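Local coordinates for Lmo2445 protein (Listeria monocytogenes EGD-e, PDB 5HZL), which is of unknown function but is a secreted, calcium-binding member of the internalin-like leucine-rich-repeat proteins, at residues S87-L93 and G110-F116; L182-P186 and F221-I225. All blocks are in the same frame, centred on the assembly; numbering follows the deposited sequence.

Repeat proteins pose two assembly problems: how one coil stacks on the next, and how the stack joins a different domain. Interaction 1 illustrates the first, pairing equivalent parts of two successive leucine-rich repeats through mainly backbone hydrogen bonds. Interaction 2 illustrates the second, where a loop late in the repeat array meets a short helix of the C-terminal, E-set-related domain. They follow each other along the chain, with centres 26 Å and nearest atoms about 12 Å apart. Different calcium ions lie about 13 Å from the Asn88 side chain and about 8 Å from that of Ile185. A PG5 molecule, probably from the crystallisation liquor, lies about 4 Å from the Ile183 side chain.

Interaction 1. Residues S87-L93 and G110-F116; sequences SNNIGEL and GANITVF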
# COMPACT_ATOMS: atom_id res chain seq x y z
N SER A 87 -13.01 -5.48 2.37
CA SER A 87 -13.88 -5.93 1.27
C SER A 87 -14.86 -4.86 0.73
O SER A 87 -15.94 -5.18 0.24
CB SER A 87 -14.59 -7.26 1.61
OG SER A 87 -13.65 -8.31 1.74
N ASN A 88 -14.48 -3.58 0.86
CA ASN A 88 -15.26 -2.45 0.35
C ASN A 88 -14.69 -2.02 -0.99
O ASN A 88 -13.85 -2.72 -1.52
CB ASN A 88 -15.33 -1.31 1.38
CG ASN A 88 -16.40 -1.55 2.43
OD1 ASN A 88 -17.57 -1.77 2.10
ND2 ASN A 88 -16.03 -1.46 3.69
N ASN A 89 -15.14 -0.91 -1.55
CA ASN A 89 -14.69 -0.41 -2.86
C ASN A 89 -14.43 1.09 -2.70
O ASN A 89 -15.09 1.95 -3.28
CB ASN A 89 -15.80 -0.70 -3.85
CG ASN A 89 -15.42 -0.35 -5.25
OD1 ASN A 89 -14.25 -0.41 -5.63
ND2 ASN A 89 -16.41 -0.01 -6.05
N ILE A 90 -13.42 1.35 -1.89
CA ILE A 90 -13.05 2.69 -1.44
C ILE A 90 -12.45 3.73 -2.37
O ILE A 90 -13.02 4.81 -2.49
CB ILE A 90 -12.21 2.55 -0.12
CG1 ILE A 90 -13.10 1.92 0.96
CG2 ILE A 90 -11.65 3.88 0.37
CD1 ILE A 90 -12.40 1.59 2.26
N GLY A 91 -11.32 3.44 -2.99
CA GLY A 91 -10.65 4.44 -3.83
C GLY A 91 -9.89 5.33 -2.85
O GLY A 91 -9.10 4.82 -2.06
N GLU A 92 -10.13 6.65 -2.87
CA GLU A 92 -9.45 7.57 -1.94
C GLU A 92 -10.13 7.54 -0.60
O GLU A 92 -11.27 7.95 -0.48
CB GLU A 92 -9.39 8.99 -2.51
CG GLU A 92 -8.47 9.03 -3.73
CD GLU A 92 -8.31 10.38 -4.39
OE1 GLU A 92 -9.08 11.33 -4.12
OE2 GLU A 92 -7.39 10.48 -5.23
N LEU A 93 -9.43 7.03 0.42
CA LEU A 93 -9.97 6.95 1.78
C LEU A 93 -9.96 8.33 2.44
O LEU A 93 -8.92 8.99 2.46
CB LEU A 93 -9.14 5.99 2.65
CG LEU A 93 -9.59 5.78 4.10
CD1 LEU A 93 -10.87 4.93 4.19
CD2 LEU A 93 -8.50 5.11 4.91
N GLY A 110 -8.23 -5.85 1.25
CA GLY A 110 -9.04 -5.94 0.03
C GLY A 110 -10.22 -5.01 -0.07
O GLY A 110 -11.31 -5.41 -0.46
N ALA A 111 -9.98 -3.75 0.27
CA ALA A 111 -11.00 -2.72 0.26
C ALA A 111 -10.85 -1.77 -0.92
O ALA A 111 -11.46 -0.71 -0.94
CB ALA A 111 -10.91 -1.96 1.56
N ASN A 112 -10.02 -2.16 -1.88
CA ASN A 112 -9.74 -1.36 -3.09
C ASN A 112 -9.35 0.11 -2.84
O ASN A 112 -9.73 1.00 -3.61
CB ASN A 112 -10.90 -1.45 -4.08
CG ASN A 112 -10.53 -0.92 -5.46
OD1 ASN A 112 -9.38 -1.00 -5.88
ND2 ASN A 112 -11.51 -0.40 -6.17
N ILE A 113 -8.58 0.33 -1.76
CA ILE A 113 -8.07 1.65 -1.39
C ILE A 113 -6.91 2.01 -2.32
O ILE A 113 -5.98 1.24 -2.48
CB ILE A 113 -7.51 1.67 0.07
CG1 ILE A 113 -8.60 1.25 1.05
CG2 ILE A 113 -6.95 3.05 0.43
CD1 ILE A 113 -8.17 1.21 2.50
N THR A 114 -6.97 3.21 -2.90
CA THR A 114 -5.95 3.71 -3.80
C THR A 114 -5.09 4.77 -3.13
O THR A 114 -3.99 5.04 -3.61
CB THR A 114 -6.57 4.30 -5.08
OG1 THR A 114 -7.43 5.42 -4.75
CG2 THR A 114 -7.37 3.23 -5.82
N VAL A 115 -5.59 5.39 -2.06
CA VAL A 115 -4.85 6.43 -1.33
C VAL A 115 -5.20 6.35 0.14
O VAL A 115 -6.39 6.39 0.50
CB VAL A 115 -5.25 7.87 -1.77
CG1 VAL A 115 -4.59 8.95 -0.90
CG2 VAL A 115 -4.92 8.11 -3.23
N PHE A 116 -4.17 6.26 0.98
CA PHE A 116 -4.33 6.23 2.42
C PHE A 116 -3.66 7.53 2.86
O PHE A 116 -2.45 7.58 3.00
CB PHE A 116 -3.67 4.99 3.01
CG PHE A 116 -3.81 4.89 4.49
CD1 PHE A 116 -4.98 4.38 5.07
CD2 PHE A 116 -2.78 5.31 5.33
CE1 PHE A 116 -5.11 4.30 6.45
CE2 PHE A 116 -2.91 5.23 6.70
CZ PHE A 116 -4.08 4.73 7.27
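Successive coils of a leucine-rich-repeat solenoid stack in parallel, and 87-93 meets its equivalent, 23 residues on, in 110-116. At the start, Ser87 CA makes a CA-H...O contact with Gly110 O (3.1 Å). Asn88 is the repeat's signature asparagine, and its side chain bonds to backbone of the preceding coil and of its own, not to 110-116: OD1 accepts from Leu62 and Leu64 N, while ND2 donates to Leu59 and Ile85 O. Ala111 takes the equivalent place in the next repeat, where Asn132 OD1 binds Ala111 N from the coil beyond. Asn89 OD1 receives a hydrogen bond from Asn112 ND2 (2.8 Å), linking two equivalent side chains at the surface. Ile90 N then donates to Ala111 O (3.0 Å), while Ile90 CD1 packs on Ala111 CB (3.9 Å) and Ile113 CG1 (4.0 Å) in the interior. Gly91, whose positive phi favours glycine, begins the short parallel strand pair: its N donates to Asn112 O (3.0 Å) and its O accepts from Thr114 N (2.8 Å). A beta bulge follows, shifting the register so that Glu92 pairs with Val115, their side chains sharing one face. Leu93 N binds Val115 O (3.1 Å), and Leu93 CD2 rests 3.6 Å from Phe116 CD1.

Interaction 2. Residues L182-P186 and F221-I225; sequences LISIP and FVPFI
Where unlike domains join, a backbone hydrogen bond is often only part of the seam; between these two segments one such bond is flanked by apolar packing. Ile183 bends the chain just after strand 181-182 (phi/psi near -110/13°); Ser184 and Ile185 run extended from it, and Pro186 occupies the N-cap position of helix 187-191. In the partner segment, Phe221 and Val222 are still extended before the chain winds into helix 223-227. The CA183-to-CA185 and CA221-to-CA224 directions differ by 40°, and the backbones come closest at Ser184 and Phe224 (CA to CA 4.5 Å).

The hydrogen bond between the segments runs from Phe224 N to Ile183 O (2.9 Å), so a first-turn helical amide finds its acceptor in the neighbouring domain. Pro223, which has no amide hydrogen, brings CD to 3.4 Å from the same Ile183 O. Ser184 OG hydrogen-bonds to Ile161 O within the repeats, and Gln227 OE1, from the end of helix 223-227, accepts from Ile185 N across the junction.

Apolar contacts accompany this bond. Ile183, with chi1 p and chi2 t, places CD1 3.9 Å from Phe221 CD2 and 4.2 Å from Pro223 CD. Ile185 (m, t) brings CG1 to 3.5 Å from Phe224 CD2, that ring standing at chi1 near 180° and chi2 near -90°. Tyr292 of strand 290-298 touches Ile183, Val222 and Phe224.

About 298 Å² is buried in all. Such a join, in which a late repeat loop docks on an E-set-related domain, fits the internalin plan of a leucine-rich-repeat array continuing directly into an immunoglobulin-like domain.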
# COMPACT_ATOMS: atom_id res chain seq x y z
N LEU A 182 7.51 -2.71 -6.36
CA LEU A 182 8.56 -1.73 -6.10
C LEU A 182 9.86 -2.06 -6.84
O LEU A 182 10.20 -3.23 -6.99
CB LEU A 182 8.80 -1.68 -4.59
CG LEU A 182 7.60 -1.20 -3.77
CD1 LEU A 182 7.82 -1.42 -2.28
CD2 LEU A 182 7.31 0.25 -4.11
N ILE A 183 10.57 -1.02 -7.29
CA ILE A 183 11.84 -1.18 -8.02
C ILE A 183 13.00 -0.69 -7.16
O ILE A 183 14.12 -0.53 -7.64
CB ILE A 183 11.84 -0.38 -9.34
CG1 ILE A 183 11.84 1.14 -9.09
CG2 ILE A 183 10.64 -0.80 -10.18
CD1 ILE A 183 12.03 1.98 -10.33
N SER A 184 12.72 -0.49 -5.89
CA SER A 184 13.67 0.06 -4.97
C SER A 184 13.39 -0.52 -3.59
O SER A 184 12.31 -1.06 -3.36
CB SER A 184 13.43 1.57 -4.99
OG SER A 184 14.18 2.25 -4.01
N ILE A 185 14.36 -0.38 -2.69
CA ILE A 185 14.24 -0.88 -1.34
C ILE A 185 14.29 0.26 -0.32
O ILE A 185 15.12 1.17 -0.45
CB ILE A 185 15.40 -1.86 -1.01
CG1 ILE A 185 15.42 -3.03 -2.00
CG2 ILE A 185 15.30 -2.39 0.43
CD1 ILE A 185 16.53 -4.04 -1.73
N PRO A 186 13.40 0.22 0.70
CA PRO A 186 13.48 1.21 1.78
C PRO A 186 14.62 0.74 2.70
O PRO A 186 14.38 0.10 3.72
CB PRO A 186 12.11 1.11 2.46
CG PRO A 186 11.65 -0.27 2.18
CD PRO A 186 12.23 -0.66 0.86
N PHE A 221 16.50 1.54 -15.64
CA PHE A 221 16.67 2.07 -14.25
C PHE A 221 16.09 1.08 -13.26
O PHE A 221 14.87 0.99 -13.13
CB PHE A 221 15.99 3.44 -14.13
CG PHE A 221 16.03 4.04 -12.75
CD1 PHE A 221 17.21 4.55 -12.23
CD2 PHE A 221 14.87 4.15 -11.98
CE1 PHE A 221 17.25 5.12 -10.97
CE2 PHE A 221 14.90 4.72 -10.72
CZ PHE A 221 16.09 5.20 -10.21
N VAL A 222 16.96 0.34 -12.55
CA VAL A 222 16.51 -0.68 -11.60
C VAL A 222 17.34 -0.65 -10.31
O VAL A 222 18.25 -1.47 -10.13
CB VAL A 222 16.61 -2.10 -12.22
CG1 VAL A 222 15.81 -3.10 -11.36
CG2 VAL A 222 16.06 -2.13 -13.65
N PRO A 223 17.03 0.29 -9.40
CA PRO A 223 17.77 0.40 -8.15
C PRO A 223 17.83 -0.85 -7.29
O PRO A 223 18.83 -1.06 -6.60
CB PRO A 223 17.03 1.51 -7.41
CG PRO A 223 16.51 2.36 -8.49
CD PRO A 223 16.09 1.41 -9.57
N PHE A 224 16.78 -1.67 -7.35
CA PHE A 224 16.71 -2.90 -6.56
C PHE A 224 17.92 -3.81 -6.78
O PHE A 224 18.45 -4.38 -5.82
CB PHE A 224 15.41 -3.66 -6.88
CG PHE A 224 15.26 -4.94 -6.11
CD1 PHE A 224 15.76 -6.13 -6.62
CD2 PHE A 224 14.63 -4.96 -4.87
CE1 PHE A 224 15.63 -7.31 -5.91
CE2 PHE A 224 14.50 -6.14 -4.16
CZ PHE A 224 15.01 -7.32 -4.68
N ILE A 225 18.35 -3.95 -8.03
CA ILE A 225 19.49 -4.80 -8.39
C ILE A 225 20.74 -4.47 -7.57
O ILE A 225 21.42 -5.36 -7.06
CB ILE A 225 19.82 -4.70 -9.90
CG1 ILE A 225 18.69 -5.31 -10.72
CG2 ILE A 225 21.12 -5.43 -10.23
CD1 ILE A 225 18.84 -5.14 -12.22